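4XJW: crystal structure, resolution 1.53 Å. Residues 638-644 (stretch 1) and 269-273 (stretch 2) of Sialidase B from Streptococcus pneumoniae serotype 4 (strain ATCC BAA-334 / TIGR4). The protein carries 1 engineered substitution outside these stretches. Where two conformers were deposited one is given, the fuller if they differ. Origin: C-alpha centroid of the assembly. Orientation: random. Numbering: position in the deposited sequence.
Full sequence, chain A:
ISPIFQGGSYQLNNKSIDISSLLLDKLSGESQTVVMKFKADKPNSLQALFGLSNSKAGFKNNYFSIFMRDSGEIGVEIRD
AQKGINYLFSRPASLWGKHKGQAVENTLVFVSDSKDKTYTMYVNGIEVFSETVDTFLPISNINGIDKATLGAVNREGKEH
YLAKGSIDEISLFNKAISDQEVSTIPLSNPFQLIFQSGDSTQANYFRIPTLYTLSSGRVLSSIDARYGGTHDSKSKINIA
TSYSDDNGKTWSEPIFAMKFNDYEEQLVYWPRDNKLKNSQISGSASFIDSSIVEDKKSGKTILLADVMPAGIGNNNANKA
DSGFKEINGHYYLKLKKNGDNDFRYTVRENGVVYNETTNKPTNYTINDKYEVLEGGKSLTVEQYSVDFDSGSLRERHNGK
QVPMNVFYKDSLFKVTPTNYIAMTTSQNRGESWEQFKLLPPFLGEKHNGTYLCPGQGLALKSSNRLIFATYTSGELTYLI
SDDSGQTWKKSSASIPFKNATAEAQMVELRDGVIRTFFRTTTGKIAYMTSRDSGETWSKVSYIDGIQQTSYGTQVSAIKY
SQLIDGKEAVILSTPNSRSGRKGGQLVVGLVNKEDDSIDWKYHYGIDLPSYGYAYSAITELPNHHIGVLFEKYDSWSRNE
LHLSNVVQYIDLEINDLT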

ATOM      1  N   ARG A 638       2.517  13.500   5.182  1.00  9.34           N
ATOM      2  CA  ARG A 638       2.457  13.204   6.618  1.00  7.42           C
ATOM      3  C   ARG A 638       1.058  13.424   7.200  1.00  8.94           C
ATOM      4  O   ARG A 638       0.842  13.214   8.394  1.00 10.56           O
ATOM      5  CB  ARG A 638       3.497  14.043   7.390  1.00  8.86           C
ATOM      6  CG  ARG A 638       4.949  13.690   7.092  1.00 12.34           C
ATOM      7  CD  ARG A 638       5.231  12.203   6.849  1.00 17.62           C
ATOM      8  NE  ARG A 638       5.482  11.432   8.072  1.00 25.58           N
ATOM      9  CZ  ARG A 638       5.981  10.192   8.093  1.00 22.47           C
ATOM     10  NH1 ARG A 638       6.283   9.571   6.961  1.00 21.11           N
ATOM     11  NH2 ARG A 638       6.178   9.563   9.248  1.00 24.44           N
ATOM     12  N   ASN A 639       0.109  13.839   6.360  1.00  9.82           N
ATOM     13  CA  ASN A 639      -1.293  13.937   6.765  1.00 10.25           C
ATOM     14  C   ASN A 639      -2.102  12.694   6.423  1.00  8.10           C
ATOM     15  O   ASN A 639      -3.259  12.587   6.825  1.00  9.95           O
ATOM     16  CB  ASN A 639      -1.968  15.152   6.128  1.00  9.97           C
ATOM     17  CG  ASN A 639      -3.247  15.555   6.861  1.00 10.79           C
ATOM     18  OD1 ASN A 639      -3.211  15.875   8.052  1.00 12.96           O
ATOM     19  ND2 ASN A 639      -4.377  15.551   6.156  1.00 12.23           N
ATOM     20  N   GLU A 640      -1.514  11.774   5.665  1.00  9.24           N
ATOM     21  CA  GLU A 640      -2.274  10.612   5.186  1.00  9.43           C
ATOM     22  C   GLU A 640      -1.667   9.275   5.608  1.00  9.55           C
ATOM     23  O   GLU A 640      -1.870   8.268   4.943  1.00  9.52           O
ATOM     24  CB  GLU A 640      -2.489  10.701   3.663  1.00  8.77           C
ATOM     25  CG  GLU A 640      -3.167  12.012   3.243  1.00 10.99           C
ATOM     26  CD  GLU A 640      -3.800  12.007   1.868  1.00 10.31           C
ATOM     27  OE1 GLU A 640      -3.726  10.967   1.153  1.00 10.63           O
ATOM     28  OE2 GLU A 640      -4.393  13.052   1.507  1.00 11.21           O
ATOM     29  N   LEU A 641      -0.910   9.285   6.706  1.00  9.94           N
ATOM     30  CA  LEU A 641      -0.358   8.067   7.297  1.00  9.64           C
ATOM     31  C   LEU A 641      -1.479   7.215   7.860  1.00  9.17           C
ATOM     32  O   LEU A 641      -2.523   7.732   8.266  1.00  9.48           O
ATOM     33  CB  LEU A 641       0.585   8.418   8.448  1.00  9.55           C
ATOM     34  CG  LEU A 641       1.749   9.329   8.074  1.00  8.50           C
ATOM     35  CD1 LEU A 641       2.483   9.709   9.336  1.00 11.97           C
ATOM     36  CD2 LEU A 641       2.685   8.607   7.133  1.00 11.43           C
ATOM     37  N   HIS A 642      -1.277   5.900   7.856  1.00  9.10           N
ATOM     38  CA  HIS A 642      -2.114   4.982   8.637  1.00  7.76           C
ATOM     39  C   HIS A 642      -3.583   4.973   8.212  1.00 10.61           C
ATOM     40  O   HIS A 642      -4.492   5.094   9.054  1.00 10.37           O
ATOM     41  CB  HIS A 642      -1.997   5.280  10.143  1.00  8.38           C
ATOM     42  CG  HIS A 642      -0.591   5.567  10.588  1.00  7.53           C
ATOM     43  ND1 HIS A 642       0.500   4.886  10.088  1.00  9.34           N
ATOM     44  CD2 HIS A 642      -0.104   6.504  11.434  1.00 10.86           C
ATOM     45  CE1 HIS A 642       1.603   5.379  10.630  1.00  7.29           C
ATOM     46  NE2 HIS A 642       1.266   6.350  11.463  1.00  9.12           N
ATOM     47  N   LEU A 643      -3.804   4.814   6.908  1.00 10.80           N
ATOM     48  CA  LEU A 643      -5.149   4.691   6.357  1.00  9.76           C
ATOM     49  C   LEU A 643      -5.386   3.248   5.986  1.00  9.34           C
ATOM     50  O   LEU A 643      -4.504   2.615   5.395  1.00 12.26           O
ATOM     51  CB  LEU A 643      -5.321   5.554   5.105  1.00 10.40           C
ATOM     52  CG  LEU A 643      -4.934   7.032   5.210  1.00  9.13           C
ATOM     53  CD1 LEU A 643      -5.048   7.721   3.857  1.00 11.29           C
ATOM     54  CD2 LEU A 643      -5.765   7.754   6.250  1.00 11.64           C
ATOM     55  N   SER A 644      -6.577   2.755   6.307  1.00  7.68           N
ATOM     56  CA  SER A 644      -6.945   1.391   5.951  0.60  9.28           C
ATOM     57  C   SER A 644      -7.718   1.294   4.636  1.00 10.63           C
ATOM     58  O   SER A 644      -8.513   2.174   4.280  1.00  9.77           O
ATOM     59  CB  SER A 644      -7.742   0.755   7.079  0.60 12.05           C
ATOM     60  OG  SER A 644      -6.943   0.630   8.234  0.60  8.87           O
TER
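Stretch 2 269-273: YWPRD

Stretch 2 meets stretch 1 as one irregular segment against another. Neither forms a helix or a strand, and touching residues are at least 367 positions apart in sequence. The two run in roughly opposite directions, so that Asn639 lies by Arg272 and His642 by Trp270. Stretch 1 has its most distinctive backbone turn at His642, whose phi and psi of 63° and 50° are left-handed values; Arg272, at -109° and 0°, follows the more extended Trp270 and Pro271. The backbones come nearest at His642 and Trp270, with CA atoms 6.3 Å apart; both CA-to-CB bonds point toward the other stretch, and the two rings meet beside the backbones. About 284 Å² of surface is buried in all.

Arg272 does most of the polar work. Its CA-to-CB bond points sideways, but the long side chain, with chi angles m, t and p, brings its guanidinium to two backbone carbonyls. Arg272 NE donates to Leu641 O at 2.8 Å, and Arg272 NH2 donates to the same Leu641 O at 2.9 Å, so one oxygen is held in a fork. Arg272 NH2 also donates to Asn639 O at 2.9 Å. These oxygens lie at the edge of the guanidinium, near its plane, where its N-H bonds point. Arg272 NH1 donates to water 2 at 2.9 Å, and that water donates to Asn639 O at 2.7 Å. Arginine suits this place because its planar group carries several donors, while loop carbonyls outside regular secondary structure need partners. Leu643 CD2 lies 3.5 Å from Arg272 NH2, an apolar packing over one face that does not compete with the in-plane hydrogen bonds.

The His642 ring packs against Trp270. The edge of the indole meets the face of the imidazole, with the planes at 68°; the closest atoms are His642 NE2 and Trp270 CD1, at 3.5 Å. Trp270 CB adds a CH-pi contact, 4.3 Å from the His642 ring centroid. Histidine suits the place: its flat aromatic face accepts the C-H edge of the indole, while its ring nitrogens remain able to bond elsewhere. His642 ND1 and NE2 and Trp270 NE1 are all hydrogen-bonded elsewhere in the structure.

Water 1 joins the backbones beside this pair, donating to Trp270 O and to His642 O, each at 2.7 Å. Pro271 O is less fortunate: its nearest neighbour across the contact is His642 CD2, at 3.2 Å, and it is buried here without a hydrogen-bonding partner anywhere in the model.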

ATOM      1  N   TYR A 269      -5.275  -0.241  15.504  1.00 13.68           N
ATOM      2  CA  TYR A 269      -5.553   1.105  15.040  1.00 13.03           C
ATOM      3  C   TYR A 269      -4.356   1.979  15.396  1.00 16.21           C
ATOM      4  O   TYR A 269      -4.136   2.291  16.562  1.00 17.35           O
ATOM      5  CB  TYR A 269      -6.809   1.665  15.714  1.00 15.67           C
ATOM      6  CG  TYR A 269      -6.979   3.131  15.426  1.00 22.05           C
ATOM      7  CD1 TYR A 269      -7.527   3.563  14.221  1.00 18.57           C
ATOM      8  CD2 TYR A 269      -6.550   4.094  16.341  1.00 25.30           C
ATOM      9  CE1 TYR A 269      -7.654   4.918  13.943  1.00 25.47           C
ATOM     10  CE2 TYR A 269      -6.681   5.443  16.075  1.00 25.29           C
ATOM     11  CZ  TYR A 269      -7.236   5.849  14.874  1.00 27.62           C
ATOM     12  OH  TYR A 269      -7.362   7.196  14.616  1.00 29.51           O
ATOM     13  N   TRP A 270      -3.577   2.368  14.395  1.00 11.26           N
ATOM     14  CA  TRP A 270      -2.404   3.194  14.639  1.00 10.40           C
ATOM     15  C   TRP A 270      -2.831   4.649  14.743  1.00 11.90           C
ATOM     16  O   TRP A 270      -3.599   5.135  13.915  1.00 12.57           O
ATOM     17  CB  TRP A 270      -1.378   3.016  13.517  1.00 11.29           C
ATOM     18  CG  TRP A 270       0.024   2.965  14.039  1.00  9.21           C
ATOM     19  CD1 TRP A 270       0.988   3.939  13.936  1.00 10.91           C
ATOM     20  CD2 TRP A 270       0.595   1.914  14.816  1.00  8.38           C
ATOM     21  NE1 TRP A 270       2.132   3.531  14.570  1.00 11.89           N
ATOM     22  CE2 TRP A 270       1.920   2.292  15.117  1.00 10.84           C
ATOM     23  CE3 TRP A 270       0.127   0.672  15.260  1.00 10.88           C
ATOM     24  CZ2 TRP A 270       2.780   1.464  15.859  1.00 14.47           C
ATOM     25  CZ3 TRP A 270       0.971  -0.136  15.983  1.00 13.75           C
ATOM     26  CH2 TRP A 270       2.281   0.261  16.283  1.00 12.17           C
ATOM     27  N   PRO A 271      -2.334   5.357  15.767  1.00 10.50           N
ATOM     28  CA  PRO A 271      -2.755   6.745  15.994  1.00 13.81           C
ATOM     29  C   PRO A 271      -2.394   7.689  14.842  1.00  9.10           C
ATOM     30  O   PRO A 271      -1.304   7.581  14.251  1.00 11.01           O
ATOM     31  CB  PRO A 271      -2.022   7.129  17.293  1.00 12.25           C
ATOM     32  CG  PRO A 271      -0.858   6.180  17.379  1.00 11.73           C
ATOM     33  CD  PRO A 271      -1.347   4.891  16.757  1.00 11.71           C
ATOM     34  N   ARG A 272      -3.321   8.598  14.534  1.00 11.02           N
ATOM     35  CA  ARG A 272      -3.162   9.562  13.444  1.00 13.47           C
ATOM     36  C   ARG A 272      -2.957  11.002  13.940  1.00 11.20           C
ATOM     37  O   ARG A 272      -2.822  11.924  13.145  1.00 13.30           O
ATOM     38  CB  ARG A 272      -4.361   9.493  12.493  1.00 11.82           C
ATOM     39  CG  ARG A 272      -4.748   8.065  12.069  1.00 11.74           C
ATOM     40  CD  ARG A 272      -5.631   8.036  10.807  1.00 13.18           C
ATOM     41  NE  ARG A 272      -4.838   8.520   9.684  1.00 13.36           N
ATOM     42  CZ  ARG A 272      -4.922   9.758   9.198  1.00 12.44           C
ATOM     43  NH1 ARG A 272      -5.831  10.594   9.666  1.00 13.74           N
ATOM     44  NH2 ARG A 272      -4.115  10.153   8.222  1.00 12.46           N
ATOM     45  N   ASP A 273      -2.939  11.213  15.254  1.00 12.22           N
ATOM     46  CA  ASP A 273      -2.715  12.566  15.784  1.00 11.43           C
ATOM     47  C   ASP A 273      -1.263  13.015  15.642  1.00 11.33           C
ATOM     48  O   ASP A 273      -0.369  12.200  15.450  1.00 13.62           O
ATOM     49  CB  ASP A 273      -3.107  12.605  17.246  1.00 15.61           C
ATOM     50  CG  ASP A 273      -2.242  11.713  18.078  1.00 15.21           C
ATOM     51  OD1 ASP A 273      -2.541  10.491  18.115  1.00 16.69           O
ATOM     52  OD2 ASP A 273      -1.256  12.216  18.671  1.00 16.48           O
TER
HETATM   53  O   HOH W   1      -4.938   4.358  11.647  1.00 12.29           O
HETATM   54  O   HOH W   2      -5.021  13.270   8.803  1.00 14.08           O